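Local coordinates for protein fructosyl amine:oxygen oxidoreductase (Neosartorya fumigata, PDB 4WCT) that catalyses the oxidative deglycation of fructosyl amines (Amadori products), using a bound flavin-adenine dinucleotide as cofactor, at residues I415-W418 with R419-A423; D360-T363 with P364-F368; D371-P374 with E375-S378. One frame throughout, in Å; residues are numbered along the deposited sequence.

Interaction 1 of 3, residues I415-W418 with R419-A423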
ATOM      1  N   ILE A 415       8.984  -4.180 -16.520  1.00 11.38           N
ATOM      2  CA  ILE A 415       7.676  -4.425 -15.939  1.00 10.38           C
ATOM      3  C   ILE A 415       7.108  -3.144 -15.337  1.00 10.59           C
ATOM      4  O   ILE A 415       5.913  -2.926 -15.392  1.00 12.25           O
ATOM      5  CB  ILE A 415       7.774  -5.533 -14.876  1.00 10.90           C
ATOM      6  CG1 ILE A 415       8.195  -6.871 -15.508  1.00 14.17           C
ATOM      7  CG2 ILE A 415       6.457  -5.717 -14.148  1.00 10.03           C
ATOM      8  CD1 ILE A 415       7.339  -7.297 -16.672  1.00 17.06           C
ATOM      9  N   VAL A 416       7.958  -2.329 -14.710  1.00  9.75           N
ATOM     10  CA  VAL A 416       7.499  -1.134 -14.015  1.00  9.90           C
ATOM     11  C   VAL A 416       7.664   0.142 -14.851  1.00  9.70           C
ATOM     12  O   VAL A 416       7.512   1.243 -14.363  1.00 10.48           O
ATOM     13  CB  VAL A 416       8.138  -0.995 -12.616  1.00  9.81           C
ATOM     14  CG1 VAL A 416       7.821  -2.200 -11.734  1.00  9.65           C
ATOM     15  CG2 VAL A 416       9.635  -0.702 -12.696  1.00  9.77           C
ATOM     16  N   ARG A 417       8.014  -0.019 -16.132  1.00  9.61           N
ATOM     17  CA  ARG A 417       8.194   1.123 -17.022  1.00  9.90           C
ATOM     18  C   ARG A 417       6.964   1.978 -17.270  1.00  9.83           C
ATOM     19  O   ARG A 417       5.827   1.517 -17.144  1.00 10.02           O
ATOM     20  CB  ARG A 417       8.679   0.636 -18.391  1.00 10.95           C
ATOM     21  CG  ARG A 417       7.628  -0.055 -19.233  1.00 14.03           C
ATOM     22  CD  ARG A 417       8.283  -0.505 -20.532  1.00 15.67           C
ATOM     23  NE  ARG A 417       7.468  -1.447 -21.293  1.00 22.34           N
ATOM     24  CZ  ARG A 417       6.478  -1.124 -22.090  1.00 23.03           C
ATOM     25  NH1 ARG A 417       5.972  -2.084 -22.884  1.00 23.52           N
ATOM     26  NH2 ARG A 417       6.094   0.161 -22.214  1.00 25.52           N
ATOM     27  N   TRP A 418       7.204   3.216 -17.720  1.00  9.41           N
ATOM     28  CA  TRP A 418       6.154   4.051 -18.293  1.00  9.47           C
ATOM     29  C   TRP A 418       5.455   3.360 -19.474  1.00 10.72           C
ATOM     30  O   TRP A 418       6.140   2.828 -20.372  1.00 11.55           O
ATOM     31  CB  TRP A 418       6.765   5.378 -18.724  1.00 11.50           C
ATOM     32  CG  TRP A 418       5.822   6.399 -19.198  1.00 11.44           C
ATOM     33  CD1 TRP A 418       5.574   6.756 -20.500  1.00 13.56           C
ATOM     34  CD2 TRP A 418       5.082   7.330 -18.383  1.00 12.40           C
ATOM     35  NE1 TRP A 418       4.631   7.731 -20.535  1.00 12.52           N
ATOM     36  CE2 TRP A 418       4.357   8.153 -19.260  1.00 12.86           C
ATOM     37  CE3 TRP A 418       4.983   7.560 -17.004  1.00 12.69           C
ATOM     38  CZ2 TRP A 418       3.478   9.152 -18.803  1.00 11.19           C
ATOM     39  CZ3 TRP A 418       4.171   8.600 -16.560  1.00 11.42           C
ATOM     40  CH2 TRP A 418       3.383   9.336 -17.454  1.00 11.95           C
ATOM     41  N   ARG A 419       4.130   3.229 -19.399  1.00 10.72           N
ATOM     42  CA  ARG A 419       3.405   2.293 -20.282  1.00 11.30           C
ATOM     43  C   ARG A 419       1.968   2.777 -20.558  1.00 12.03           C
ATOM     44  O   ARG A 419       0.996   2.046 -20.334  1.00 13.51           O
ATOM     45  CB  ARG A 419       3.450   0.856 -19.745  1.00 11.29           C
ATOM     46  CG  ARG A 419       2.945   0.636 -18.314  1.00 10.10           C
ATOM     47  CD  ARG A 419       3.413  -0.713 -17.771  1.00 11.60           C
ATOM     48  NE  ARG A 419       2.757  -1.084 -16.517  1.00 10.90           N
ATOM     49  CZ  ARG A 419       3.175  -0.727 -15.313  1.00  9.95           C
ATOM     50  NH1 ARG A 419       4.238   0.021 -15.148  1.00  9.12           N
ATOM     51  NH2 ARG A 419       2.496  -1.132 -14.256  1.00 10.32           N
ATOM     52  N   PRO A 420       1.826   4.024 -21.018  1.00 12.74           N
ATOM     53  CA  PRO A 420       0.494   4.593 -21.301  1.00 13.05           C
ATOM     54  C   PRO A 420      -0.315   3.768 -22.307  1.00 11.92           C
ATOM     55  O   PRO A 420      -1.550   3.713 -22.215  1.00 12.24           O
ATOM     56  CB  PRO A 420       0.809   5.980 -21.849  1.00 13.79           C
ATOM     57  CG  PRO A 420       2.185   5.849 -22.437  1.00 12.65           C
ATOM     58  CD  PRO A 420       2.910   4.896 -21.506  1.00 14.38           C
ATOM     59  N   GLU A 421       0.370   3.025 -23.171  1.00 13.14           N
ATOM     60  CA  GLU A 421      -0.337   2.168 -24.129  1.00 15.18           C
ATOM     61  C   GLU A 421      -1.224   1.137 -23.452  1.00 14.48           C
ATOM     62  O   GLU A 421      -2.253   0.723 -24.010  1.00 19.23           O
ATOM     63  CB  GLU A 421       0.632   1.506 -25.121  1.00 15.79           C
ATOM     64  CG  GLU A 421       1.553   0.431 -24.584  1.00 19.09           C
ATOM     65  CD  GLU A 421       2.779   0.961 -23.844  1.00 19.80           C
ATOM     66  OE1 GLU A 421       2.944   2.188 -23.682  1.00 15.20           O
ATOM     67  OE2 GLU A 421       3.570   0.121 -23.360  1.00 23.55           O
ATOM     68  N   THR A 422      -0.866   0.738 -22.228  1.00 11.86           N
ATOM     69  CA  THR A 422      -1.647  -0.265 -21.521  1.00 13.34           C
ATOM     70  C   THR A 422      -2.953   0.278 -20.924  1.00 11.63           C
ATOM     71  O   THR A 422      -3.737  -0.496 -20.377  1.00 13.35           O
ATOM     72  CB  THR A 422      -0.849  -0.907 -20.359  1.00 13.32           C
ATOM     73  OG1 THR A 422      -0.589   0.077 -19.359  1.00 13.13           O
ATOM     74  CG2 THR A 422       0.486  -1.514 -20.845  1.00 15.74           C
ATOM     75  N   ALA A 423      -3.156   1.595 -20.942  1.00 12.21           N
ATOM     76  CA  ALA A 423      -4.268   2.235 -20.238  1.00 11.73           C
ATOM     77  C   ALA A 423      -5.201   2.968 -21.204  1.00 12.24           C
ATOM     78  O   ALA A 423      -6.170   3.620 -20.777  1.00 12.13           O
ATOM     79  CB  ALA A 423      -3.751   3.235 -19.231  1.00 11.63           C
TER
HETATM   80  O   HOH W   1       2.805  -2.534 -23.559  1.00 24.57           O
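From I415 to R419 the backbone runs as an irregular loop, then closes into one 3-10 turn at P420-T422, which brings the side chain of E421 back to R417 and that of R419 back to I415 and R417. This loop-to-3-10 junction follows helix 410-413 and lies against strand 369-372, the outermost strand of a mixed six-stranded sheet consistent with a Rossmann-type FAD-binding domain. The side chain of R419 is buried. Its CG sits between the backbone N and the carbonyl carbon (chi1 55°), and the rest of the chain is extended, which carries the guanidinium back along the preceding residues. There R419 NH1 donates to R417 O at 3.0 Å, an almost straight bond (160°) in the guanidinium plane but tilted from the plane of the carbonyl. I415 O rests over one face of the same group, 3.4 Å from R419 NH1, without a hydrogen bond. A salt bridge from R419 NH2 to D365 and a bond from R419 NH1 to F368 O fix its rotation, and the D365 carboxylate probably balances the buried charge. Nearer the surface, R417 forms a salt bridge with E421: R417 NH2 meets the syn lone pair of E421 OE2 at 2.8 Å, guanidinium and carboxylate being within 15° of coplanar. R417 NH1 adds a weak bond to the same oxygen, and a water donates to E421 OE2 and takes a weak bond from R417 NH1. R417 NH2 also donates to W418 O at 3.2 Å, tying the bridge to the backbone. On W418 the indole is met by the proline ring, with W418 CD1 3.4 Å from P420 CD. Two donors from one residue grip the carbonyl at the start of the 3-10 turn: T422 N reaches R419 O at 3.0 Å, and T422 OG1 reaches R419 O at 2.7 Å.

Interaction 2 of 3, residues D360-T363 with P364-F368. With FAD (flavin-adenine dinucleotide), chain C.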
ATOM      1  N   ASP A 360      -4.898   4.127  -2.275  1.00  7.15           N
ATOM      2  CA  ASP A 360      -3.718   3.779  -3.087  1.00  8.29           C
ATOM      3  C   ASP A 360      -4.068   4.081  -4.545  1.00  9.81           C
ATOM      4  O   ASP A 360      -5.130   4.656  -4.835  1.00  8.31           O
ATOM      5  CB  ASP A 360      -3.404   2.309  -2.919  1.00  8.83           C
ATOM      6  CG  ASP A 360      -1.923   1.950  -3.176  1.00 10.87           C
ATOM      7  OD1 ASP A 360      -1.141   2.756  -3.757  1.00  9.47           O
ATOM      8  OD2 ASP A 360      -1.574   0.738  -2.971  1.00 10.21           O
ATOM      9  N   ALA A 361      -3.168   3.727  -5.452  1.00  8.19           N
ATOM     10  CA  ALA A 361      -3.510   3.766  -6.870  1.00  8.96           C
ATOM     11  C   ALA A 361      -3.054   2.518  -7.606  1.00  8.64           C
ATOM     12  O   ALA A 361      -1.923   2.050  -7.413  1.00  9.74           O
ATOM     13  CB  ALA A 361      -2.933   5.034  -7.515  1.00  9.19           C
ATOM     14  N   ASP A 362      -3.964   1.964  -8.415  1.00  7.21           N
ATOM     15  CA  ASP A 362      -3.736   0.780  -9.210  1.00  7.78           C
ATOM     16  C   ASP A 362      -3.304   1.168 -10.630  1.00  8.73           C
ATOM     17  O   ASP A 362      -3.921   2.033 -11.273  1.00  8.82           O
ATOM     18  CB  ASP A 362      -4.998  -0.063  -9.333  1.00  8.36           C
ATOM     19  CG  ASP A 362      -5.378  -0.768  -8.056  1.00 10.07           C
ATOM     20  OD1 ASP A 362      -4.484  -1.291  -7.338  1.00  8.88           O
ATOM     21  OD2 ASP A 362      -6.605  -0.868  -7.831  1.00 11.26           O
ATOM     22  N   THR A 363      -2.247   0.517 -11.095  1.00  8.29           N
ATOM     23  CA  THR A 363      -1.911   0.495 -12.518  1.00  8.66           C
ATOM     24  C   THR A 363      -2.812  -0.523 -13.226  1.00 10.07           C
ATOM     25  O   THR A 363      -3.483  -1.332 -12.580  1.00  8.45           O
ATOM     26  CB  THR A 363      -0.449   0.125 -12.674  1.00 10.32           C
ATOM     27  OG1 THR A 363      -0.238  -1.154 -12.079  1.00  9.60           O
ATOM     28  CG2 THR A 363       0.434   1.213 -12.027  1.00  9.49           C
ATOM     29  N   PRO A 364      -2.813  -0.527 -14.572  1.00 10.81           N
ATOM     30  CA  PRO A 364      -3.665  -1.473 -15.257  1.00 10.77           C
ATOM     31  C   PRO A 364      -3.370  -2.950 -14.971  1.00 10.68           C
ATOM     32  O   PRO A 364      -4.282  -3.769 -15.009  1.00 12.35           O
ATOM     33  CB  PRO A 364      -3.411  -1.145 -16.738  1.00  9.84           C
ATOM     34  CG  PRO A 364      -3.088   0.291 -16.725  1.00 11.52           C
ATOM     35  CD  PRO A 364      -2.217   0.455 -15.497  1.00 10.54           C
ATOM     36  N   ASP A 365      -2.111  -3.296 -14.702  1.00  9.74           N
ATOM     37  CA  ASP A 365      -1.738  -4.654 -14.369  1.00  9.65           C
ATOM     38  C   ASP A 365      -1.326  -4.881 -12.916  1.00  9.70           C
ATOM     39  O   ASP A 365      -0.917  -6.007 -12.546  1.00 10.33           O
ATOM     40  CB  ASP A 365      -0.640  -5.109 -15.312  1.00 11.46           C
ATOM     41  CG  ASP A 365       0.645  -4.301 -15.196  1.00 13.31           C
ATOM     42  OD1 ASP A 365       0.707  -3.357 -14.358  1.00 11.45           O
ATOM     43  OD2 ASP A 365       1.568  -4.617 -16.008  1.00 17.11           O
ATOM     44  N   ARG A 366      -1.459  -3.822 -12.128  1.00  9.92           N
ATOM     45  CA  ARG A 366      -1.107  -3.783 -10.723  1.00  9.04           C
ATOM     46  C   ARG A 366       0.366  -4.094 -10.462  1.00  9.76           C
ATOM     47  O   ARG A 366       0.742  -4.398  -9.325  1.00 11.59           O
ATOM     48  CB  ARG A 366      -2.056  -4.664  -9.902  1.00 10.13           C
ATOM     49  CG  ARG A 366      -3.450  -4.051  -9.818  1.00 10.22           C
ATOM     50  CD  ARG A 366      -4.398  -4.831  -8.930  1.00 11.04           C
ATOM     51  NE  ARG A 366      -3.903  -4.929  -7.577  1.00 11.12           N
ATOM     52  CZ  ARG A 366      -4.239  -5.899  -6.729  1.00 12.52           C
ATOM     53  NH1 ARG A 366      -5.166  -6.790  -7.053  1.00 11.53           N
ATOM     54  NH2 ARG A 366      -3.714  -5.917  -5.509  1.00 11.32           N
ATOM     55  N   ALA A 367       1.222  -3.875 -11.465  1.00  8.47           N
ATOM     56  CA  ALA A 367       2.654  -3.692 -11.234  1.00  9.10           C
ATOM     57  C   ALA A 367       2.957  -2.230 -10.977  1.00  8.79           C
ATOM     58  O   ALA A 367       2.155  -1.350 -11.300  1.00  8.82           O
ATOM     59  CB  ALA A 367       3.485  -4.264 -12.398  1.00 10.50           C
ATOM     60  N   PHE A 368       4.050  -1.983 -10.257  1.00  8.16           N
ATOM     61  CA  PHE A 368       4.439  -0.620  -9.953  1.00  8.47           C
ATOM     62  C   PHE A 368       4.773   0.183 -11.205  1.00  8.85           C
ATOM     63  O   PHE A 368       4.876  -0.340 -12.306  1.00  9.15           O
ATOM     64  CB  PHE A 368       5.627  -0.597  -9.008  1.00  8.51           C
ATOM     65  CG  PHE A 368       5.461  -1.491  -7.772  1.00  8.38           C
ATOM     66  CD1 PHE A 368       4.222  -1.591  -7.115  1.00  8.22           C
ATOM     67  CD2 PHE A 368       6.563  -2.137  -7.230  1.00 10.94           C
ATOM     68  CE1 PHE A 368       4.085  -2.396  -6.001  1.00  9.77           C
ATOM     69  CE2 PHE A 368       6.412  -2.982  -6.127  1.00 10.45           C
ATOM     70  CZ  PHE A 368       5.169  -3.106  -5.524  1.00  9.29           C
TER
HETATM   71  PA  FAD C 500       1.490   6.840   0.586  1.00  7.84           P
HETATM   72  O1A FAD C 500       2.100   5.970   1.647  1.00  7.95           O
HETATM   73  O2A FAD C 500       0.013   7.076   0.549  1.00  8.24           O
HETATM   74  O5B FAD C 500       2.237   8.220   0.672  1.00  7.42           O
HETATM   75  C5B FAD C 500       1.875   9.284  -0.219  1.00  8.02           C
HETATM   76  C4B FAD C 500       2.330  10.595   0.413  1.00  8.76           C
HETATM   77  O4B FAD C 500       2.181  11.674  -0.566  1.00  9.41           O
HETATM   78  C3B FAD C 500       1.540  11.003   1.652  1.00  8.36           C
HETATM   79  O3B FAD C 500       2.389  11.229   2.788  1.00  9.11           O
HETATM   80  C2B FAD C 500       0.830  12.290   1.222  1.00  8.78           C
HETATM   81  O2B FAD C 500       0.554  13.217   2.269  1.00  9.25           O
HETATM   82  C1B FAD C 500       1.769  12.821   0.136  1.00  8.19           C
HETATM   83  N9A FAD C 500       1.073  13.736  -0.795  1.00  9.37           N
HETATM   84  C8A FAD C 500      -0.190  13.649  -1.249  1.00  9.84           C
HETATM   85  N7A FAD C 500      -0.486  14.710  -2.035  1.00  9.02           N
HETATM   86  C5A FAD C 500       0.661  15.430  -2.138  1.00  8.42           C
HETATM   87  C6A FAD C 500       1.025  16.696  -2.761  1.00  8.17           C
HETATM   88  N6A FAD C 500       0.133  17.378  -3.500  1.00  8.62           N
HETATM   89  N1A FAD C 500       2.276  17.152  -2.537  1.00  8.53           N
HETATM   90  C2A FAD C 500       3.195  16.488  -1.825  1.00  9.08           C
HETATM   91  N3A FAD C 500       2.910  15.338  -1.192  1.00  8.95           N
HETATM   92  C4A FAD C 500       1.674  14.797  -1.322  1.00  8.52           C
HETATM   93  N1  FAD C 500       0.361  -2.904   0.976  1.00  8.32           N
HETATM   94  C2  FAD C 500       1.061  -4.008   1.418  1.00  8.89           C
HETATM   95  O2  FAD C 500       2.203  -4.161   0.990  1.00  8.36           O
HETATM   96  N3  FAD C 500       0.570  -4.816   2.360  1.00  7.47           N
HETATM   97  C4  FAD C 500      -0.690  -4.687   2.827  1.00  7.08           C
HETATM   98  O4  FAD C 500      -1.201  -5.436   3.705  1.00  8.88           O
HETATM   99  C4X FAD C 500      -1.496  -3.561   2.385  1.00  7.48           C
HETATM  100  N5  FAD C 500      -2.761  -3.382   2.848  1.00  9.19           N
HETATM  101  C5X FAD C 500      -3.381  -2.187   2.598  1.00  9.76           C
HETATM  102  C6  FAD C 500      -4.572  -1.853   3.235  1.00  8.71           C
HETATM  103  C7  FAD C 500      -5.238  -0.691   2.893  1.00  8.32           C
HETATM  104  C7M FAD C 500      -6.469  -0.323   3.639  1.00  8.65           C
HETATM  105  C8  FAD C 500      -4.642   0.216   1.904  1.00  9.90           C
HETATM  106  C8M FAD C 500      -5.282   1.501   1.527  1.00  9.29           C
HETATM  107  C9  FAD C 500      -3.416  -0.052   1.347  1.00  8.56           C
HETATM  108  C9A FAD C 500      -2.785  -1.249   1.615  1.00  9.08           C
HETATM  109  N10 FAD C 500      -1.584  -1.570   0.977  1.00  7.40           N
HETATM  110  C10 FAD C 500      -0.874  -2.685   1.427  1.00  7.50           C
HETATM  111  C1' FAD C 500      -0.945  -0.765  -0.054  1.00  7.28           C
HETATM  112  C2' FAD C 500       0.111   0.180   0.498  1.00  6.77           C
HETATM  113  O2' FAD C 500      -0.466   0.841   1.616  1.00  7.83           O
HETATM  114  C3' FAD C 500       0.488   1.184  -0.599  1.00  6.94           C
HETATM  115  O3' FAD C 500       0.740   0.492  -1.831  1.00  7.61           O
HETATM  116  C4' FAD C 500       1.705   2.025  -0.205  1.00  7.18           C
HETATM  117  O4' FAD C 500       1.567   2.461   1.146  1.00  8.43           O
HETATM  118  C5' FAD C 500       1.750   3.240  -1.123  1.00  7.16           C
HETATM  119  O5' FAD C 500       2.907   4.010  -0.801  1.00  7.03           O
HETATM  120  P   FAD C 500       3.089   5.470  -1.450  1.00  7.80           P
HETATM  121  O1P FAD C 500       4.366   6.057  -0.893  1.00  8.31           O
HETATM  122  O2P FAD C 500       2.892   5.314  -2.938  1.00  7.92           O
HETATM  123  O3P FAD C 500       1.838   6.285  -0.864  1.00  6.52           O
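At the end of strand 352-362 that reaches into the FAD pocket, the chain reverses through a type I beta turn in which T363 holds R366 and A367. The turn is closed by a weak backbone bond from R366 N to T363 O (3.2 Å), while the side chain of T363 reaches across it: T363 OG1 donates to A367 O at 2.5 Å, lying in the carbonyl plane on a lone pair. This reach depends on the hydroxyl standing between the backbone N and the carbonyl carbon of T363 (chi1 59°). D365, inside the turn, folds its carboxylate back so that D365 OD1, an oxygen that also pairs with R419, accepts from A367 N at 3.0 Å; the amide comes from above the carboxylate plane. D362 and R366 lie side by side and point the same way. Their interaction is long and purely electrostatic, with D362 OD1 3.7 Å from R366 NE and well out of the guanidinium plane. Stronger partners hold each: R434 and R253 form salt bridges with D362, while Q432 and S386 accept from R366 through their backbone oxygens. On the strand itself, D360 OD2 accepts from the ribityl hydroxyl FAD O3' at 2.6 Å and also from G387 N, two donors that would keep this carboxylate oxygen well oriented. The turn thus combines a type I beta turn with an Asx turn, D365 OD1 to A367 N, directly after a strand of the cofactor pocket.

Interaction 3 of 3, residues D371-P374 with E375-S378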
ATOM      1  N   ASP A 371       9.767   4.945 -13.209  1.00 10.07           N
ATOM      2  CA  ASP A 371      10.502   5.220 -14.449  1.00 11.03           C
ATOM      3  C   ASP A 371      10.734   6.705 -14.600  1.00 14.13           C
ATOM      4  O   ASP A 371       9.995   7.512 -14.076  1.00 12.38           O
ATOM      5  CB  ASP A 371       9.696   4.713 -15.644  1.00 10.44           C
ATOM      6  CG  ASP A 371      10.551   4.455 -16.885  1.00 13.58           C
ATOM      7  OD1 ASP A 371      11.805   4.629 -16.846  1.00 13.60           O
ATOM      8  OD2 ASP A 371       9.956   4.003 -17.881  1.00 12.92           O
ATOM      9  N   ARG A 372      11.737   7.049 -15.400  1.00 13.65           N
ATOM     10  CA  ARG A 372      11.892   8.400 -15.888  1.00 14.64           C
ATOM     11  C   ARG A 372      10.876   8.706 -16.956  1.00 14.34           C
ATOM     12  O   ARG A 372      10.502   7.836 -17.717  1.00 17.14           O
ATOM     13  CB  ARG A 372      13.323   8.585 -16.412  1.00 18.33           C
ATOM     14  CG  ARG A 372      14.375   8.167 -15.383  1.00 28.86           C
ATOM     15  CD  ARG A 372      15.782   8.032 -15.969  1.00 36.81           C
ATOM     16  NE  ARG A 372      16.165   9.244 -16.680  1.00 47.52           N
ATOM     17  CZ  ARG A 372      17.121  10.081 -16.285  1.00 63.70           C
ATOM     18  NH1 ARG A 372      17.831   9.816 -15.193  1.00 77.01           N
ATOM     19  NH2 ARG A 372      17.373  11.181 -16.989  1.00 52.81           N
ATOM     20  N   HIS A 373      10.339   9.910 -16.931  1.00 13.23           N
ATOM     21  CA  HIS A 373       9.306  10.313 -17.883  1.00 12.76           C
ATOM     22  C   HIS A 373       9.960  10.494 -19.268  1.00 15.79           C
ATOM     23  O   HIS A 373      10.975  11.178 -19.386  1.00 17.47           O
ATOM     24  CB  HIS A 373       8.679  11.620 -17.424  1.00 14.27           C
ATOM     25  CG  HIS A 373       7.413  11.960 -18.130  1.00 14.83           C
ATOM     26  ND1 HIS A 373       7.357  12.159 -19.492  1.00 16.78           N
ATOM     27  CD2 HIS A 373       6.126  11.966 -17.701  1.00 16.49           C
ATOM     28  CE1 HIS A 373       6.096  12.283 -19.870  1.00 19.31           C
ATOM     29  NE2 HIS A 373       5.339  12.266 -18.788  1.00 18.76           N
ATOM     30  N   PRO A 374       9.339   9.930 -20.313  1.00 15.46           N
ATOM     31  CA  PRO A 374      10.045   9.932 -21.589  1.00 17.48           C
ATOM     32  C   PRO A 374      10.175  11.325 -22.189  1.00 18.66           C
ATOM     33  O   PRO A 374      11.039  11.523 -23.037  1.00 21.57           O
ATOM     34  CB  PRO A 374       9.183   9.020 -22.493  1.00 21.26           C
ATOM     35  CG  PRO A 374       7.906   8.797 -21.766  1.00 21.61           C
ATOM     36  CD  PRO A 374       8.250   8.931 -20.293  1.00 16.10           C
ATOM     37  N   GLU A 375       9.243  12.214 -21.879  1.00 17.45           N
ATOM     38  CA  GLU A 375       9.230  13.574 -22.444  1.00 19.90           C
ATOM     39  C   GLU A 375       9.914  14.563 -21.509  1.00 20.20           C
ATOM     40  O   GLU A 375      10.170  15.698 -21.898  1.00 22.03           O
ATOM     41  CB  GLU A 375       7.798  14.070 -22.692  1.00 26.94           C
ATOM     42  CG  GLU A 375       6.837  13.058 -23.283  1.00 39.36           C
ATOM     43  CD  GLU A 375       7.333  12.497 -24.585  1.00 48.08           C
ATOM     44  OE1 GLU A 375       7.910  13.282 -25.363  1.00 51.92           O
ATOM     45  OE2 GLU A 375       7.200  11.272 -24.803  1.00 56.68           O
ATOM     46  N   HIS A 376      10.055  14.189 -20.237  1.00 16.47           N
ATOM     47  CA  HIS A 376      10.632  15.062 -19.215  1.00 16.48           C
ATOM     48  C   HIS A 376      11.655  14.299 -18.372  1.00 17.54           C
ATOM     49  O   HIS A 376      11.351  13.831 -17.274  1.00 15.28           O
ATOM     50  CB  HIS A 376       9.576  15.686 -18.303  1.00 19.11           C
ATOM     51  CG  HIS A 376       8.286  15.994 -18.984  1.00 20.82           C
ATOM     52  ND1 HIS A 376       8.166  16.992 -19.931  1.00 25.65           N
ATOM     53  CD2 HIS A 376       7.031  15.555 -18.743  1.00 24.04           C
ATOM     54  CE1 HIS A 376       6.908  17.064 -20.328  1.00 23.45           C
ATOM     55  NE2 HIS A 376       6.198  16.202 -19.626  1.00 27.12           N
ATOM     56  N   PRO A 377      12.881  14.183 -18.882  1.00 16.40           N
ATOM     57  CA  PRO A 377      13.853  13.235 -18.325  1.00 18.77           C
ATOM     58  C   PRO A 377      14.315  13.554 -16.911  1.00 16.41           C
ATOM     59  O   PRO A 377      14.877  12.681 -16.249  1.00 21.38           O
ATOM     60  CB  PRO A 377      15.056  13.347 -19.277  1.00 23.98           C
ATOM     61  CG  PRO A 377      14.856  14.624 -20.040  1.00 23.70           C
ATOM     62  CD  PRO A 377      13.372  14.819 -20.125  1.00 23.13           C
ATOM     63  N   SER A 378      14.094  14.777 -16.441  1.00 15.61           N
ATOM     64  CA  SER A 378      14.489  15.103 -15.068  1.00 13.17           C
ATOM     65  C   SER A 378      13.419  14.697 -14.062  1.00 14.32           C
ATOM     66  O   SER A 378      13.615  14.888 -12.861  1.00 11.51           O
ATOM     67  CB  SER A 378      14.829  16.582 -14.915  1.00 18.20           C
ATOM     68  OG  SER A 378      15.813  16.946 -15.865  1.00 19.48           O
TER
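H373 and H376 meet in a local, surface-lying contact across the loop of a beta hairpin that joins strand 369-372 to the antiparallel strand 379-383. The imidazole of H373 turns toward the loop, its CG anti to the backbone N (chi1 -166°), and there H373 ND1 accepts from E375 N at 3.0 Å. The bond is fairly straight (154°), and the amide lies in the ring plane, which implies that ND1 carries no proton. H376 N adds two weak bonds, to H373 ND1 and, at 3.3 Å, to H373 O. The latter closes a type I beta turn over P374 and E375, within which the ring nitrogen thus accepts from two successive amides, the second weakly. Above the ring, H376 CD2 sits over the centre of one H373 face, 3.5 Å from H373 ND1. The two imidazoles run alongside each other, centroids 4.4 Å apart and planes inclined at 39°, an oblique pair. Round the rim, E375 packs its aliphatic part on the first histidine, E375 CG lying 3.6 Å from H373 CE1. E375 CB lies over one face of the H376 ring, whose ND1 is bonded to G216 O and which meets Y213 edge-to-face. Farther along, R372, bent at chi3, brings one guanidinium face against P377 O, which is 3.0 Å from R372 NH2 without hydrogen-bond geometry.

In the fold
Interaction 1 lies beside both of the others. Its centre is about 10 Å from that of interaction 2, and the two are joined through R419: R419 NH2 pairs with D365 OD1 at 2.9 Å, and R419 NH1 probably bonds F368 O at 2.9 Å. Toward interaction 3, about 13 Å away between centres, W418 N probably donates to D371 OD2 at 2.9 Å, while the indole of W418 meets P374 and the H373 ring. Interactions 2 and 3, about 19 Å apart, adjoin only in sequence, through strand 369-372. Interaction 2 touches the cofactor directly through D360; in interaction 1 the V416 side chain stays about 12 Å from FAD.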